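Local coordinates for endo-pectate lyase (Erwinia chrysanthemi, PDB 3B4N), which cleaves polygalacturonate by calcium-dependent elimination and probably also depolymerises highly methylated pectins from within the chain, at residues E69-K74 and T205-I210; T160-R165 and T183-I188; V290-G295 and N333-R338. One frame throughout, in Å; residues are numbered along the deposited sequence.

Interaction 1. Residues E69-K74 and T205-I210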
loop_
_atom_site.group_PDB
_atom_site.type_symbol
_atom_site.label_atom_id
_atom_site.label_comp_id
_atom_site.label_asym_id
_atom_site.label_seq_id
_atom_site.Cartn_x
_atom_site.Cartn_y
_atom_site.Cartn_z
ATOM N N GLU A 69 10.979 2.547 -11.352
ATOM C CA GLU A 69 9.907 3.063 -10.508
ATOM C C GLU A 69 9.283 2.104 -9.504
ATOM O O GLU A 69 8.870 2.515 -8.417
ATOM C CB GLU A 69 8.815 3.652 -11.407
ATOM C CG GLU A 69 9.311 4.792 -12.323
ATOM C CD GLU A 69 10.068 4.312 -13.569
ATOM O OE1 GLU A 69 10.940 5.057 -14.057
ATOM O OE2 GLU A 69 9.787 3.208 -14.076
ATOM N N THR A 70 9.206 0.831 -9.856
ATOM C CA THR A 70 8.600 -0.119 -8.947
ATOM C C THR A 70 9.411 -0.300 -7.666
ATOM O O THR A 70 10.623 -0.077 -7.636
ATOM C CB THR A 70 8.407 -1.492 -9.636
ATOM O OG1 THR A 70 7.603 -2.322 -8.792
ATOM C CG2 THR A 70 9.755 -2.192 -9.884
ATOM N N ARG A 71 8.727 -0.688 -6.594
ATOM C CA ARG A 71 9.401 -0.947 -5.328
ATOM C C ARG A 71 8.944 -2.294 -4.787
ATOM O O ARG A 71 9.173 -2.621 -3.622
ATOM C CB ARG A 71 9.108 0.172 -4.321
ATOM C CG ARG A 71 9.756 1.511 -4.702
ATOM C CD ARG A 71 11.280 1.448 -4.651
ATOM N NE ARG A 71 11.882 2.761 -4.903
ATOM C CZ ARG A 71 12.214 3.234 -6.105
ATOM N NH1 ARG A 71 12.016 2.516 -7.206
ATOM N NH2 ARG A 71 12.744 4.442 -6.209
ATOM N N THR A 72 8.292 -3.074 -5.648
ATOM C CA THR A 72 7.819 -4.402 -5.262
ATOM C C THR A 72 8.050 -5.399 -6.395
ATOM O O THR A 72 8.236 -5.025 -7.557
ATOM C CB THR A 72 6.304 -4.414 -4.929
ATOM O OG1 THR A 72 5.559 -4.097 -6.112
ATOM C CG2 THR A 72 5.969 -3.417 -3.804
ATOM N N PHE A 73 8.027 -6.676 -6.044
ATOM C CA PHE A 73 8.222 -7.753 -7.007
ATOM C C PHE A 73 7.603 -9.023 -6.447
ATOM O O PHE A 73 7.553 -9.212 -5.236
ATOM C CB PHE A 73 9.716 -8.001 -7.239
ATOM C CG PHE A 73 10.003 -9.124 -8.191
ATOM C CD1 PHE A 73 9.761 -8.966 -9.549
ATOM C CD2 PHE A 73 10.505 -10.339 -7.732
ATOM C CE1 PHE A 73 10.010 -9.995 -10.447
ATOM C CE2 PHE A 73 10.760 -11.386 -8.627
ATOM C CZ PHE A 73 10.512 -11.211 -9.981
ATOM N N LYS A 74 7.107 -9.878 -7.327
ATOM C CA LYS A 74 6.556 -11.144 -6.874
ATOM C C LYS A 74 7.226 -12.296 -7.610
ATOM O O LYS A 74 7.400 -12.258 -8.826
ATOM C CB LYS A 74 5.038 -11.190 -7.063
ATOM C CG LYS A 74 4.556 -11.225 -8.483
ATOM C CD LYS A 74 3.029 -11.318 -8.498
ATOM C CE LYS A 74 2.489 -11.438 -9.912
ATOM N NZ LYS A 74 2.877 -10.278 -10.760
ATOM N N THR A 205 1.522 9.857 1.122
ATOM C CA THR A 205 2.049 9.111 -0.014
ATOM C C THR A 205 2.461 7.699 0.364
ATOM O O THR A 205 3.224 7.511 1.313
ATOM C CB THR A 205 3.281 9.835 -0.601
ATOM O OG1 THR A 205 2.912 11.166 -0.973
ATOM C CG2 THR A 205 3.820 9.100 -1.825
ATOM N N ILE A 206 1.936 6.713 -0.366
ATOM C CA ILE A 206 2.274 5.306 -0.157
ATOM C C ILE A 206 3.265 4.987 -1.277
ATOM O O ILE A 206 2.928 5.120 -2.458
ATOM C CB ILE A 206 1.041 4.388 -0.320
ATOM C CG1 ILE A 206 -0.130 4.868 0.554
ATOM C CG2 ILE A 206 1.429 2.954 0.016
ATOM C CD1 ILE A 206 0.178 4.999 2.043
ATOM N N VAL A 207 4.480 4.587 -0.907
ATOM C CA VAL A 207 5.542 4.268 -1.873
ATOM C C VAL A 207 5.866 2.788 -1.745
ATOM O O VAL A 207 6.568 2.365 -0.820
ATOM C CB VAL A 207 6.822 5.106 -1.607
ATOM C CG1 VAL A 207 7.863 4.829 -2.694
ATOM C CG2 VAL A 207 6.485 6.590 -1.596
ATOM N N GLY A 208 5.359 1.999 -2.688
ATOM C CA GLY A 208 5.565 0.569 -2.608
ATOM C C GLY A 208 4.776 0.006 -1.436
ATOM O O GLY A 208 3.749 0.562 -1.029
ATOM N N GLY A 209 5.254 -1.116 -0.910
ATOM C CA GLY A 209 4.577 -1.767 0.198
ATOM C C GLY A 209 3.707 -2.907 -0.311
ATOM O O GLY A 209 3.369 -2.967 -1.496
ATOM N N ILE A 210 3.338 -3.808 0.593
ATOM C CA ILE A 210 2.498 -4.958 0.260
ATOM C C ILE A 210 1.436 -5.027 1.346
ATOM O O ILE A 210 1.777 -5.088 2.522
ATOM C CB ILE A 210 3.308 -6.278 0.282
ATOM C CG1 ILE A 210 4.474 -6.216 -0.716
ATOM C CG2 ILE A 210 2.387 -7.446 -0.041
ATOM C CD1 ILE A 210 4.073 -6.261 -2.164
HETATM O O HOH W 1 7.957 -1.568 -1.308
#

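Interaction 2. Residues T160-R165 and T183-I188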
loop_
_atom_site.group_PDB
_atom_site.type_symbol
_atom_site.label_atom_id
_atom_site.label_comp_id
_atom_site.label_asym_id
_atom_site.label_seq_id
_atom_site.Cartn_x
_atom_site.Cartn_y
_atom_site.Cartn_z
ATOM N N THR A 160 8.007 10.619 7.704
ATOM C CA THR A 160 8.104 9.438 6.859
ATOM C C THR A 160 8.524 8.228 7.672
ATOM O O THR A 160 9.372 8.329 8.559
ATOM C CB THR A 160 9.161 9.640 5.737
ATOM O OG1 THR A 160 8.722 10.674 4.853
ATOM C CG2 THR A 160 9.367 8.349 4.937
ATOM N N VAL A 161 7.912 7.084 7.392
ATOM C CA VAL A 161 8.299 5.850 8.045
ATOM C C VAL A 161 8.576 4.852 6.922
ATOM O O VAL A 161 7.869 4.835 5.908
ATOM C CB VAL A 161 7.198 5.304 8.986
ATOM C CG1 VAL A 161 5.930 4.977 8.206
ATOM C CG2 VAL A 161 7.715 4.069 9.706
ATOM N N LYS A 162 9.632 4.064 7.061
ATOM C CA LYS A 162 9.929 3.083 6.027
ATOM C C LYS A 162 10.436 1.765 6.563
ATOM O O LYS A 162 10.971 1.696 7.673
ATOM C CB LYS A 162 10.916 3.648 5.001
ATOM C CG LYS A 162 12.240 4.119 5.545
ATOM C CD LYS A 162 13.017 4.821 4.430
ATOM C CE LYS A 162 14.358 5.343 4.890
ATOM N NZ LYS A 162 15.027 6.092 3.782
ATOM N N ASN A 163 10.222 0.714 5.773
ATOM C CA ASN A 163 10.668 -0.641 6.082
ATOM C C ASN A 163 10.079 -1.147 7.391
ATOM O O ASN A 163 10.794 -1.369 8.368
ATOM C CB ASN A 163 12.197 -0.668 6.161
ATOM C CG ASN A 163 12.854 -0.018 4.964
ATOM O OD1 ASN A 163 13.776 0.787 5.112
ATOM N ND2 ASN A 163 12.395 -0.360 3.779
ATOM N N LEU A 164 8.770 -1.352 7.400
ATOM C CA LEU A 164 8.085 -1.797 8.603
ATOM C C LEU A 164 7.070 -2.863 8.255
ATOM O O LEU A 164 6.446 -2.801 7.204
ATOM C CB LEU A 164 7.374 -0.605 9.247
ATOM C CG LEU A 164 6.525 -0.829 10.504
ATOM C CD1 LEU A 164 7.421 -1.203 11.685
ATOM C CD2 LEU A 164 5.754 0.451 10.818
ATOM N N ARG A 165 6.914 -3.841 9.141
ATOM C CA ARG A 165 5.944 -4.904 8.940
ATOM C C ARG A 165 4.933 -4.830 10.069
ATOM O O ARG A 165 5.295 -4.669 11.235
ATOM C CB ARG A 165 6.619 -6.282 8.948
ATOM C CG ARG A 165 5.686 -7.437 8.563
ATOM C CD ARG A 165 6.329 -8.783 8.886
ATOM N NE ARG A 165 7.667 -8.894 8.313
ATOM C CZ ARG A 165 7.925 -9.286 7.070
ATOM N NH1 ARG A 165 9.180 -9.336 6.650
ATOM N NH2 ARG A 165 6.942 -9.649 6.256
ATOM N N THR A 183 4.918 10.147 4.329
ATOM C CA THR A 183 5.237 9.103 3.376
ATOM C C THR A 183 5.346 7.783 4.128
ATOM O O THR A 183 5.981 7.693 5.184
ATOM C CB THR A 183 6.543 9.416 2.621
ATOM O OG1 THR A 183 6.331 10.562 1.787
ATOM C CG2 THR A 183 6.949 8.247 1.743
ATOM N N ILE A 184 4.677 6.770 3.589
ATOM C CA ILE A 184 4.658 5.427 4.156
ATOM C C ILE A 184 5.331 4.612 3.059
ATOM O O ILE A 184 4.729 4.273 2.039
ATOM C CB ILE A 184 3.201 5.011 4.440
ATOM C CG1 ILE A 184 2.598 5.978 5.472
ATOM C CG2 ILE A 184 3.146 3.574 4.915
ATOM C CD1 ILE A 184 1.104 5.758 5.742
ATOM N N GLU A 185 6.603 4.314 3.294
ATOM C CA GLU A 185 7.464 3.676 2.310
ATOM C C GLU A 185 7.887 2.260 2.657
ATOM O O GLU A 185 8.500 2.020 3.688
ATOM C CB GLU A 185 8.683 4.588 2.142
ATOM C CG GLU A 185 9.701 4.188 1.114
ATOM C CD GLU A 185 10.750 5.267 0.925
ATOM O OE1 GLU A 185 11.641 5.090 0.070
ATOM O OE2 GLU A 185 10.686 6.300 1.632
ATOM N N ASN A 186 7.577 1.328 1.769
ATOM C CA ASN A 186 7.891 -0.079 1.977
ATOM C C ASN A 186 7.389 -0.626 3.306
ATOM O O ASN A 186 8.163 -1.088 4.145
ATOM C CB ASN A 186 9.388 -0.349 1.847
ATOM C CG ASN A 186 9.677 -1.827 1.718
ATOM O OD1 ASN A 186 8.904 -2.558 1.088
ATOM N ND2 ASN A 186 10.781 -2.281 2.303
ATOM N N VAL A 187 6.078 -0.563 3.487
ATOM C CA VAL A 187 5.457 -1.099 4.686
ATOM C C VAL A 187 4.674 -2.328 4.237
ATOM O O VAL A 187 4.101 -2.349 3.145
ATOM C CB VAL A 187 4.522 -0.069 5.366
ATOM C CG1 VAL A 187 3.712 -0.754 6.468
ATOM C CG2 VAL A 187 5.367 1.061 5.976
ATOM N N ILE A 188 4.693 -3.363 5.068
ATOM C CA ILE A 188 3.993 -4.603 4.761
ATOM C C ILE A 188 2.954 -4.850 5.839
ATOM O O ILE A 188 3.284 -4.871 7.020
ATOM C CB ILE A 188 4.962 -5.796 4.724
ATOM C CG1 ILE A 188 5.953 -5.611 3.572
ATOM C CG2 ILE A 188 4.185 -7.109 4.587
ATOM C CD1 ILE A 188 6.961 -6.743 3.431
#

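Interaction 3. Residues V290-G295 and N333-R338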
loop_
_atom_site.group_PDB
_atom_site.type_symbol
_atom_site.label_atom_id
_atom_site.label_comp_id
_atom_site.label_asym_id
_atom_site.label_seq_id
_atom_site.Cartn_x
_atom_site.Cartn_y
_atom_site.Cartn_z
ATOM N N VAL A 290 -11.790 14.106 -6.308
ATOM C CA VAL A 290 -11.350 13.661 -7.623
ATOM C C VAL A 290 -10.309 12.566 -7.488
ATOM O O VAL A 290 -9.311 12.741 -6.783
ATOM C CB VAL A 290 -10.720 14.790 -8.451
ATOM C CG1 VAL A 290 -10.366 14.250 -9.851
ATOM C CG2 VAL A 290 -11.685 15.967 -8.566
ATOM N N ALA A 291 -10.556 11.434 -8.139
ATOM C CA ALA A 291 -9.615 10.317 -8.137
ATOM C C ALA A 291 -8.958 10.300 -9.508
ATOM O O ALA A 291 -9.638 10.203 -10.518
ATOM C CB ALA A 291 -10.338 9.007 -7.899
ATOM N N THR A 292 -7.634 10.408 -9.535
ATOM C CA THR A 292 -6.871 10.398 -10.781
ATOM C C THR A 292 -6.079 9.098 -10.741
ATOM O O THR A 292 -5.165 8.953 -9.933
ATOM C CB THR A 292 -5.958 11.633 -10.838
ATOM O OG1 THR A 292 -6.779 12.813 -10.815
ATOM C CG2 THR A 292 -5.120 11.635 -12.106
ATOM N N ILE A 293 -6.431 8.170 -11.629
ATOM C CA ILE A 293 -5.849 6.828 -11.647
ATOM C C ILE A 293 -5.270 6.335 -12.971
ATOM O O ILE A 293 -5.909 6.448 -14.017
ATOM C CB ILE A 293 -6.935 5.794 -11.235
ATOM C CG1 ILE A 293 -7.481 6.131 -9.853
ATOM C CG2 ILE A 293 -6.379 4.377 -11.264
ATOM C CD1 ILE A 293 -8.696 5.307 -9.470
ATOM N N SER A 294 -4.073 5.754 -12.899
ATOM C CA SER A 294 -3.394 5.157 -14.046
ATOM C C SER A 294 -2.318 4.225 -13.492
ATOM O O SER A 294 -1.989 4.285 -12.302
ATOM C CB SER A 294 -2.769 6.230 -14.952
ATOM O OG SER A 294 -1.768 6.985 -14.290
ATOM N N GLY A 295 -1.788 3.356 -14.347
ATOM C CA GLY A 295 -0.766 2.424 -13.907
ATOM C C GLY A 295 -1.296 1.366 -12.958
ATOM O O GLY A 295 -0.531 0.795 -12.180
ATOM N N ASN A 333 -15.071 13.850 -11.551
ATOM C CA ASN A 333 -14.622 13.277 -10.294
ATOM C C ASN A 333 -13.889 11.951 -10.396
ATOM O O ASN A 333 -13.173 11.566 -9.476
ATOM C CB ASN A 333 -15.827 13.178 -9.363
ATOM C CG ASN A 333 -16.537 14.504 -9.236
ATOM O OD1 ASN A 333 -17.511 14.778 -9.942
ATOM N ND2 ASN A 333 -16.023 15.359 -8.364
ATOM N N CYS A 334 -14.063 11.258 -11.513
ATOM C CA CYS A 334 -13.375 9.997 -11.744
ATOM C C CYS A 334 -12.474 10.176 -12.957
ATOM O O CYS A 334 -12.859 9.884 -14.097
ATOM C CB CYS A 334 -14.369 8.869 -11.992
ATOM S SG CYS A 334 -15.129 8.176 -10.490
ATOM N N LYS A 335 -11.273 10.682 -12.702
ATOM C CA LYS A 335 -10.297 10.919 -13.748
ATOM C C LYS A 335 -9.508 9.646 -14.000
ATOM O O LYS A 335 -8.318 9.549 -13.690
ATOM C CB LYS A 335 -9.362 12.065 -13.355
ATOM C CG LYS A 335 -9.999 13.453 -13.406
ATOM C CD LYS A 335 -10.208 13.907 -14.843
ATOM C CE LYS A 335 -10.762 15.324 -14.912
ATOM N NZ LYS A 335 -10.961 15.759 -16.325
ATOM N N VAL A 336 -10.203 8.657 -14.536
ATOM C CA VAL A 336 -9.604 7.386 -14.882
ATOM C C VAL A 336 -10.164 6.996 -16.248
ATOM O O VAL A 336 -11.359 7.143 -16.512
ATOM C CB VAL A 336 -9.909 6.290 -13.817
ATOM C CG1 VAL A 336 -11.405 6.054 -13.709
ATOM C CG2 VAL A 336 -9.193 4.997 -14.182
ATOM N N SER A 337 -9.281 6.542 -17.128
ATOM C CA SER A 337 -9.674 6.124 -18.470
ATOM C C SER A 337 -9.446 4.621 -18.572
ATOM O O SER A 337 -8.715 4.046 -17.766
ATOM C CB SER A 337 -8.823 6.840 -19.527
ATOM O OG SER A 337 -8.881 8.256 -19.406
ATOM N N ARG A 338 -10.065 3.980 -19.558
ATOM C CA ARG A 338 -9.891 2.545 -19.738
ATOM C C ARG A 338 -8.421 2.167 -19.867
ATOM O O ARG A 338 -8.018 1.082 -19.461
ATOM C CB ARG A 338 -10.632 2.061 -20.989
ATOM C CG ARG A 338 -11.970 1.407 -20.715
ATOM C CD ARG A 338 -13.073 2.429 -20.576
ATOM N NE ARG A 338 -14.391 1.803 -20.567
ATOM C CZ ARG A 338 -15.530 2.472 -20.697
ATOM N NH1 ARG A 338 -16.687 1.827 -20.675
ATOM N NH2 ARG A 338 -15.511 3.788 -20.854
HETATM O O HOH W 2 -6.436 6.850 -16.661
#

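Interaction 1. Residues E69-K74 and T205-I210
Thr72 makes the largest share of this contact through its methyl group, which meets Gly209 and Ile210. Thr72 CG2 lies 3.5 Å from Gly209 O and 3.8 Å from Ile210 CD1, so one methyl touches a carbonyl oxygen and an apolar tip. Its place follows from chi1: OG1 sits between the backbone N and the carbonyl carbon (64°), which leaves CG2 anti to the carbonyl carbon and facing the other segment. OG1 is engaged in a different direction, in a hydrogen bond with Asn240 O. Ile210 answers with its longer branch: CG1 lies beside its own backbone N (chi1 -59°), and chi2 (-71°) turns CD1 to Thr72, where it also touches CB.

Arg71 contributes only the root of its side chain. Its CB rests 4.0 Å from Gly208 CA, and CG brushes Val207 CG1. Gly208, at positive phi and without a side chain, presents its bare CA to Arg71, and the two CA atoms are 4.9 Å apart. Beyond CG the arginine bends and leads away; its NH1 donates back to Thr70 O at 3.0 Å, from above that carbonyl plane, and also bonds Ala68 O. The guanidinium is turned back to its own loop, with Thr70 O close to its plane.

No direct hydrogen bond crosses between the segments. A water lies between them, 2.8 Å from Arg71 O and from Gly209 N; it accepts from Gly209 N and can donate to Arg71 O, though other acceptors compete for its protons. Within 69-74, Thr70 OG1 donates to Thr72 O in that carbonyl's plane, on a lone pair.

The contact is buried where two domains meet: strand 72-75 edges an antiparallel sheet beside strand 32-39, whereas strand 203-207 belongs to the parallel beta-helix, flanked by strand 181-189, and Ile210 packs on strand 241-244.

Interaction 2. Residues T160-R165 and T183-I188
Val161 bonds both Thr183 and Glu185, its N and O straddling Ile184 on a parallel strand in exact register. Val161 N donates to Thr183 O and Val161 O accepts from Glu185 N, both at 3.0 Å; the second is nearly straight at 174°. Asn163 N continues the series to Glu185 O. Past the bend, Leu164 N gives a weak bond to Asn186 O, and Ile188 N a firmer one to Leu164 O at 2.8 Å. Several of these acceptors receive a CA-H as well: Thr183 O from Thr160 CA, Glu185 O from Lys162 CA, and Leu164 O from Val187 CA. On the other edge of 160-165, Thr160 and Lys162 bond the backbone of Val132, and Asn163 that of Gly136, in the preceding coil.

Side chains at paired positions lie side by side. Thr160 and Thr183 share the same rotamer, Thr160 OG1 3.4 Å from Thr183 CB. Lys162 and Glu185 also run alongside, CB to CB, but their charged ends stay apart, NZ of Lys162 4.8 Å from OE2 of Glu185, so any attraction is through space and no salt bridge forms. Arg165 likewise runs beside Ile188, CG anti to the backbone N (chi1 -173°), while its NH2 is taken by a salt bridge to Glu190 and a hydrogen bond to Leu26 O. On the other face, Val161 and Leu164 pack above Ile184 and Val187 in the interior.

Asn163 and Asn186 occupy equivalent corner positions of successive coils, both with positive phi, their side chains crossing obliquely with amide planes 76° apart. Asn186 ND2 has a weak bond to Gly36 O of the N-terminal domain. Asparagines at equivalent bends of successive coils are a known feature of right-handed parallel beta-helix pectate lyases.

Interaction 3. Residues V290-G295 and N333-R338
Two late strands of the right-handed parallel beta-helix pair here, 290-293 with 334-336, their axes 4.7 Å apart and nearly parallel. Ala291 uses both its backbone N and O toward the 333-338 segment: its N donates to Asn333 O at 2.9 Å, and its O accepts from Lys335 N at 2.8 Å. The latter bond is bent at the hydrogen (132°); Lys335 is also the centre of an inverse gamma turn, which may contribute. Lys335 O then accepts from Ile293 N, which approaches from above the carbonyl plane.

Outside, the aliphatic root of Lys335 does the packing. CG, beside the backbone N (chi1 -73°), touches Val290 CG1 at 3.7 Å, and CB lies alongside Thr292 OG1, while the chain bends at chi2 and its far end runs away from the other strand. On the inner face, Val336 CG2 meets Ile293 CB at 3.8 Å, the two side chains pointing the same way. Cys334, on that same face, is tied to Cys309 by a disulfide.

Where the strands part, a water bridges them, donating to Ile293 O and accepting from Ser337 N. The chemistry is therefore mostly backbone: three direct bonds set the pairing, the water extends it by one step, and the disulfide ties strand 334-336 covalently to strand 309-313, with the lysine lending carbon rather than charge.

Overall arrangement
Interactions 1 and 2 adjoin in the middle of the protein, whereas interaction 3 lies about 20 Å and 25 Å from them, centre to centre, toward the other end of the beta-helix. Strand 203-207 follows strand 181-189 in the stack, so Thr205 O and Val207 O probably accept bonds from Ile184 N and Asn186 N, linking the first two contacts directly. Interactions 2 and 3 both join coils through parallel backbone bonds, more continuous in interaction 2 than in interaction 3; the former has asparagines at its corner, the latter a disulfide and partly exposed edges. Interaction 1 differs: it is buried, joins separate domains, and relies on methyl packing, glycine and water.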